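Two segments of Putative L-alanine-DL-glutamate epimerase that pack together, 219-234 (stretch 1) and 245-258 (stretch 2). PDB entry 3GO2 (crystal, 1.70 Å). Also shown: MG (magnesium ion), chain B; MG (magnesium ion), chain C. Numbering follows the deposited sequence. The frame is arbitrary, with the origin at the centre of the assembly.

Stretch 1 (219-234) DLNFNAKPEGYLKILR
Stretch 2 245-258: EIDSYSPQGLAYVR

Two loop-helix segments, joined at their starts by a parallel bridge and running in the same direction, illustrate how a short backbone register and side-chain packing farther along combine. At Asp219 (phi/psi -106/120) the bridge aligns it with Glu245, their CA atoms 4.5 Å apart. Asp219, chi1 t, turns OD2 to a magnesium ion at 2.3 Å, while its OD1 accepts from Asn221 N at 2.9 Å; Asp219 OD1 lies 3.9 Å from Glu245 OE1, a close pair of like charges beside the ion. One water bridges Asp219 OD1 (2.7 Å) and Asp247 OD2 (2.6 Å). Two backbone bonds fix the register: Leu220 N donates to Glu245 O at 2.8 Å, and Asn221 O accepts from Asp247 N at 2.9 Å. A type II' turn spans Leu220 to Asn223, with Asn221 at 48/-131, and closes through Asn223 N to Leu220 O (3.0 Å). Phe222 (chi1 m, chi2 -97°) then lays one ring face over Asp247 CB, 3.4 Å from the ring centroid; its ring meets that of Tyr249 obliquely, centroids 5.3 Å apart and planes at 42°.

Lys225 occupies the N-cap position, and helix 226-234 runs nearly parallel to helix 251-258, their axes approaching to 9.5 Å at 17°. Gly253, lacking a side chain, lets the Pro226 ring approach, Pro226 CG lying 4.0 Å from Gly253 CA; Ser250 OG caps the second helix, accepting from Gly253 N at 2.9 Å. Tyr229 (m, chi2 -61°) covers Ile246 CG2, 3.5 Å from its ring centroid, while a water lies 2.8 Å from Tyr229 OH and 2.6 Å from Asp247 O. Branched Val257 (chi1 t) fills the hole among Pro226, Tyr229, Leu230 and Leu233 with both methyls. Leu230, m,t, brings CD1 3.7 Å from Tyr256 CE2, at the ring edge; Leu233, m,t, places CD1 3.5 Å from Val257 CG1. In all, 798 Å² is buried between the stretches, both sides summed.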

# COMPACT_ATOMS: atom_id res chain seq x y z
N ASP A 219 30.00 7.42 -11.33
CA ASP A 219 29.13 6.49 -12.05
C ASP A 219 29.53 5.07 -11.71
O ASP A 219 30.67 4.62 -12.00
CB ASP A 219 29.25 6.77 -13.55
CG ASP A 219 28.19 6.10 -14.40
OD1 ASP A 219 27.39 5.28 -13.87
OD2 ASP A 219 28.18 6.38 -15.62
N LEU A 220 28.57 4.35 -11.14
CA LEU A 220 28.73 2.94 -10.83
C LEU A 220 28.11 1.99 -11.84
O LEU A 220 28.25 0.77 -11.71
CB LEU A 220 28.14 2.68 -9.45
CG LEU A 220 28.68 3.56 -8.34
CD1 LEU A 220 27.92 3.25 -7.00
CD2 LEU A 220 30.21 3.38 -8.18
N ASN A 221 27.42 2.55 -12.84
CA ASN A 221 26.77 1.77 -13.88
C ASN A 221 25.95 0.62 -13.24
O ASN A 221 25.20 0.88 -12.31
CB ASN A 221 27.77 1.29 -14.93
CG ASN A 221 28.34 2.42 -15.77
OD1 ASN A 221 27.76 2.82 -16.80
ND2 ASN A 221 29.46 2.92 -15.35
N PHE A 222 26.10 -0.61 -13.73
CA PHE A 222 25.39 -1.76 -13.19
C PHE A 222 26.34 -2.65 -12.38
O PHE A 222 26.16 -3.87 -12.34
CB PHE A 222 24.83 -2.63 -14.32
CG PHE A 222 23.68 -2.04 -15.13
CD1 PHE A 222 22.35 -2.37 -14.84
CD2 PHE A 222 23.93 -1.31 -16.29
CE1 PHE A 222 21.31 -1.91 -15.64
CE2 PHE A 222 22.89 -0.86 -17.08
CZ PHE A 222 21.59 -1.17 -16.77
N ASN A 223 27.38 -2.07 -11.77
CA ASN A 223 28.50 -2.85 -11.23
C ASN A 223 28.36 -3.43 -9.84
O ASN A 223 29.32 -4.04 -9.34
CB ASN A 223 29.79 -2.03 -11.34
CG ASN A 223 30.20 -1.81 -12.77
OD1 ASN A 223 30.17 -2.76 -13.57
ND2 ASN A 223 30.53 -0.58 -13.14
N ALA A 224 27.19 -3.32 -9.24
CA ALA A 224 26.90 -4.01 -7.98
C ALA A 224 25.44 -4.44 -7.86
O ALA A 224 24.64 -4.22 -8.80
CB ALA A 224 27.29 -3.12 -6.80
N LYS A 225 25.13 -5.07 -6.73
CA LYS A 225 23.77 -5.27 -6.29
C LYS A 225 23.46 -4.24 -5.19
O LYS A 225 24.37 -3.65 -4.60
CB LYS A 225 23.59 -6.67 -5.76
CG LYS A 225 24.11 -7.78 -6.69
CD LYS A 225 23.45 -7.79 -8.06
CE LYS A 225 23.97 -8.93 -8.95
NZ LYS A 225 23.47 -10.30 -8.55
N PRO A 226 22.19 -4.03 -4.87
CA PRO A 226 21.87 -3.12 -3.76
C PRO A 226 22.76 -3.24 -2.50
O PRO A 226 23.22 -2.24 -1.96
CB PRO A 226 20.41 -3.47 -3.47
CG PRO A 226 19.87 -3.78 -4.83
CD PRO A 226 20.97 -4.50 -5.56
N GLU A 227 23.04 -4.47 -2.07
CA GLU A 227 23.95 -4.70 -0.96
C GLU A 227 25.27 -3.96 -1.15
O GLU A 227 25.78 -3.33 -0.22
CB GLU A 227 24.27 -6.19 -0.85
CG GLU A 227 25.31 -6.52 0.21
CD GLU A 227 25.84 -7.95 0.14
OE1 GLU A 227 25.54 -8.69 -0.83
OE2 GLU A 227 26.61 -8.31 1.07
N GLY A 228 25.84 -4.10 -2.34
CA GLY A 228 27.17 -3.52 -2.63
C GLY A 228 27.10 -2.02 -2.83
O GLY A 228 28.00 -1.30 -2.40
N TYR A 229 26.05 -1.52 -3.48
CA TYR A 229 25.86 -0.06 -3.59
C TYR A 229 25.80 0.57 -2.19
O TYR A 229 26.42 1.59 -1.95
CB TYR A 229 24.60 0.28 -4.42
CG TYR A 229 24.64 -0.19 -5.85
CD1 TYR A 229 25.61 0.26 -6.72
CD2 TYR A 229 23.66 -1.05 -6.37
CE1 TYR A 229 25.66 -0.15 -8.04
CE2 TYR A 229 23.69 -1.45 -7.70
CZ TYR A 229 24.70 -1.01 -8.53
OH TYR A 229 24.74 -1.38 -9.85
N LEU A 230 25.10 -0.06 -1.26
CA LEU A 230 25.04 0.45 0.12
C LEU A 230 26.43 0.47 0.75
O LEU A 230 26.81 1.44 1.40
CB LEU A 230 24.08 -0.37 0.97
CG LEU A 230 22.58 -0.28 0.64
CD1 LEU A 230 21.76 -1.53 1.11
CD2 LEU A 230 21.99 1.01 1.22
N LYS A 231 27.21 -0.57 0.50
CA LYS A 231 28.57 -0.64 1.04
C LYS A 231 29.40 0.54 0.50
O LYS A 231 30.18 1.18 1.24
CB LYS A 231 29.22 -1.97 0.72
CG LYS A 231 28.63 -3.10 1.56
CD LYS A 231 29.00 -4.47 1.05
CE LYS A 231 30.46 -4.78 1.19
NZ LYS A 231 30.83 -5.35 2.49
N ILE A 232 29.23 0.84 -0.78
CA ILE A 232 29.95 1.93 -1.43
C ILE A 232 29.53 3.26 -0.85
O ILE A 232 30.38 4.07 -0.47
CB ILE A 232 29.79 1.91 -2.96
CG1 ILE A 232 30.54 0.70 -3.55
CG2 ILE A 232 30.27 3.27 -3.55
CD1 ILE A 232 30.14 0.36 -5.01
N LEU A 233 28.22 3.47 -0.71
CA LEU A 233 27.71 4.71 -0.14
C LEU A 233 28.16 4.93 1.31
O LEU A 233 28.45 6.06 1.71
CB LEU A 233 26.18 4.76 -0.22
CG LEU A 233 25.62 4.77 -1.64
CD1 LEU A 233 24.09 4.60 -1.57
CD2 LEU A 233 25.99 6.06 -2.41
N ARG A 234 28.23 3.86 2.11
CA ARG A 234 28.76 3.96 3.47
C ARG A 234 30.23 4.31 3.51
O ARG A 234 30.67 5.14 4.33
CB ARG A 234 28.55 2.66 4.22
CG ARG A 234 27.14 2.33 4.52
CD ARG A 234 26.99 0.87 4.88
NE ARG A 234 25.58 0.54 4.93
CZ ARG A 234 25.04 -0.66 4.67
NH1 ARG A 234 25.79 -1.70 4.35
NH2 ARG A 234 23.71 -0.78 4.72
N GLU A 245 25.66 7.58 -9.56
CA GLU A 245 24.85 7.07 -10.64
C GLU A 245 24.83 5.56 -10.63
O GLU A 245 25.90 4.91 -10.65
CB GLU A 245 25.43 7.60 -11.95
CG GLU A 245 24.65 7.33 -13.18
CD GLU A 245 25.23 8.07 -14.42
OE1 GLU A 245 24.86 7.69 -15.54
OE2 GLU A 245 26.00 9.05 -14.27
N ILE A 246 23.62 5.01 -10.55
CA ILE A 246 23.41 3.57 -10.41
C ILE A 246 22.32 3.15 -11.38
O ILE A 246 21.19 3.59 -11.25
CB ILE A 246 22.95 3.21 -8.99
CG1 ILE A 246 24.02 3.58 -7.96
CG2 ILE A 246 22.60 1.69 -8.90
CD1 ILE A 246 23.61 3.42 -6.48
N ASP A 247 22.66 2.31 -12.36
CA ASP A 247 21.68 1.71 -13.25
C ASP A 247 21.16 0.43 -12.60
O ASP A 247 21.92 -0.34 -12.03
CB ASP A 247 22.29 1.45 -14.62
CG ASP A 247 22.69 2.71 -15.29
OD1 ASP A 247 21.81 3.58 -15.50
OD2 ASP A 247 23.89 2.84 -15.59
N SER A 248 19.86 0.23 -12.70
CA SER A 248 19.20 -0.89 -12.05
C SER A 248 17.90 -1.19 -12.74
O SER A 248 17.16 -0.26 -13.13
CB SER A 248 18.89 -0.51 -10.59
OG SER A 248 18.26 -1.58 -9.91
N TYR A 249 17.56 -2.48 -12.81
CA TYR A 249 16.25 -2.91 -13.24
C TYR A 249 15.35 -3.33 -12.05
O TYR A 249 14.34 -4.03 -12.22
CB TYR A 249 16.41 -4.04 -14.24
CG TYR A 249 17.07 -3.59 -15.54
CD1 TYR A 249 16.55 -2.52 -16.23
CD2 TYR A 249 18.18 -4.25 -16.06
CE1 TYR A 249 17.10 -2.10 -17.42
CE2 TYR A 249 18.74 -3.83 -17.28
CZ TYR A 249 18.18 -2.75 -17.94
OH TYR A 249 18.69 -2.30 -19.13
N SER A 250 15.74 -2.90 -10.86
CA SER A 250 14.94 -3.08 -9.65
C SER A 250 14.54 -1.73 -9.04
O SER A 250 15.31 -1.16 -8.25
CB SER A 250 15.72 -3.85 -8.60
OG SER A 250 14.91 -3.98 -7.41
N PRO A 251 13.35 -1.23 -9.37
CA PRO A 251 12.93 0.02 -8.77
C PRO A 251 12.91 -0.09 -7.25
O PRO A 251 13.30 0.84 -6.56
CB PRO A 251 11.51 0.25 -9.33
CG PRO A 251 11.49 -0.55 -10.58
CD PRO A 251 12.42 -1.70 -10.41
N GLN A 252 12.47 -1.24 -6.71
CA GLN A 252 12.44 -1.42 -5.24
C GLN A 252 13.86 -1.38 -4.63
O GLN A 252 14.10 -0.72 -3.62
CB GLN A 252 11.68 -2.72 -4.88
CG GLN A 252 11.72 -3.14 -3.45
CD GLN A 252 11.14 -4.55 -3.20
OE1 GLN A 252 10.37 -5.09 -4.01
NE2 GLN A 252 11.54 -5.17 -2.11
N GLY A 253 14.81 -2.06 -5.27
CA GLY A 253 16.18 -2.13 -4.77
C GLY A 253 16.86 -0.77 -4.87
O GLY A 253 17.49 -0.31 -3.93
N LEU A 254 16.71 -0.11 -6.02
CA LEU A 254 17.28 1.23 -6.17
C LEU A 254 16.67 2.21 -5.19
O LEU A 254 17.40 3.01 -4.60
CB LEU A 254 17.15 1.74 -7.60
CG LEU A 254 17.79 3.08 -7.91
CD1 LEU A 254 19.31 3.05 -7.63
CD2 LEU A 254 17.50 3.53 -9.36
N ALA A 255 15.35 2.13 -4.99
CA ALA A 255 14.71 3.00 -4.00
C ALA A 255 15.25 2.75 -2.58
O ALA A 255 15.41 3.69 -1.81
CB ALA A 255 13.19 2.87 -4.04
N TYR A 256 15.53 1.51 -2.25
CA TYR A 256 16.12 1.18 -0.94
C TYR A 256 17.48 1.85 -0.82
O TYR A 256 17.82 2.47 0.20
CB TYR A 256 16.20 -0.36 -0.73
CG TYR A 256 16.61 -0.69 0.67
CD1 TYR A 256 15.65 -0.88 1.66
CD2 TYR A 256 17.94 -0.73 1.04
CE1 TYR A 256 16.00 -1.14 2.95
CE2 TYR A 256 18.32 -0.97 2.36
CZ TYR A 256 17.34 -1.16 3.32
OH TYR A 256 17.68 -1.39 4.62
N VAL A 257 18.30 1.71 -1.87
CA VAL A 257 19.60 2.33 -1.89
C VAL A 257 19.49 3.84 -1.71
O VAL A 257 20.19 4.42 -0.87
CB VAL A 257 20.39 1.94 -3.17
CG1 VAL A 257 21.68 2.74 -3.27
CG2 VAL A 257 20.68 0.40 -3.16
N ARG A 258 18.61 4.49 -2.48
CA ARG A 258 18.50 5.95 -2.37
C ARG A 258 18.11 6.36 -0.95
O ARG A 258 18.66 7.32 -0.39
CB ARG A 258 17.54 6.53 -3.39
CG ARG A 258 17.54 8.06 -3.42
CD ARG A 258 16.26 8.59 -3.94
NE ARG A 258 16.24 10.06 -3.94
CZ ARG A 258 15.13 10.78 -4.01
NH1 ARG A 258 13.92 10.21 -4.08
NH2 ARG A 258 15.22 12.10 -4.00
MG MG B . 26.46 6.36 -17.15
MG MG C . 17.54 -0.89 -20.78
O HOH W 1 25.30 5.03 -15.55
O HOH W 2 25.17 1.84 -17.65
O HOH W 3 27.22 5.20 -18.27
O HOH W 4 22.29 -2.56 -10.65
O HOH W 5 16.60 -2.10 -22.59
O HOH W 6 15.15 -1.12 -20.00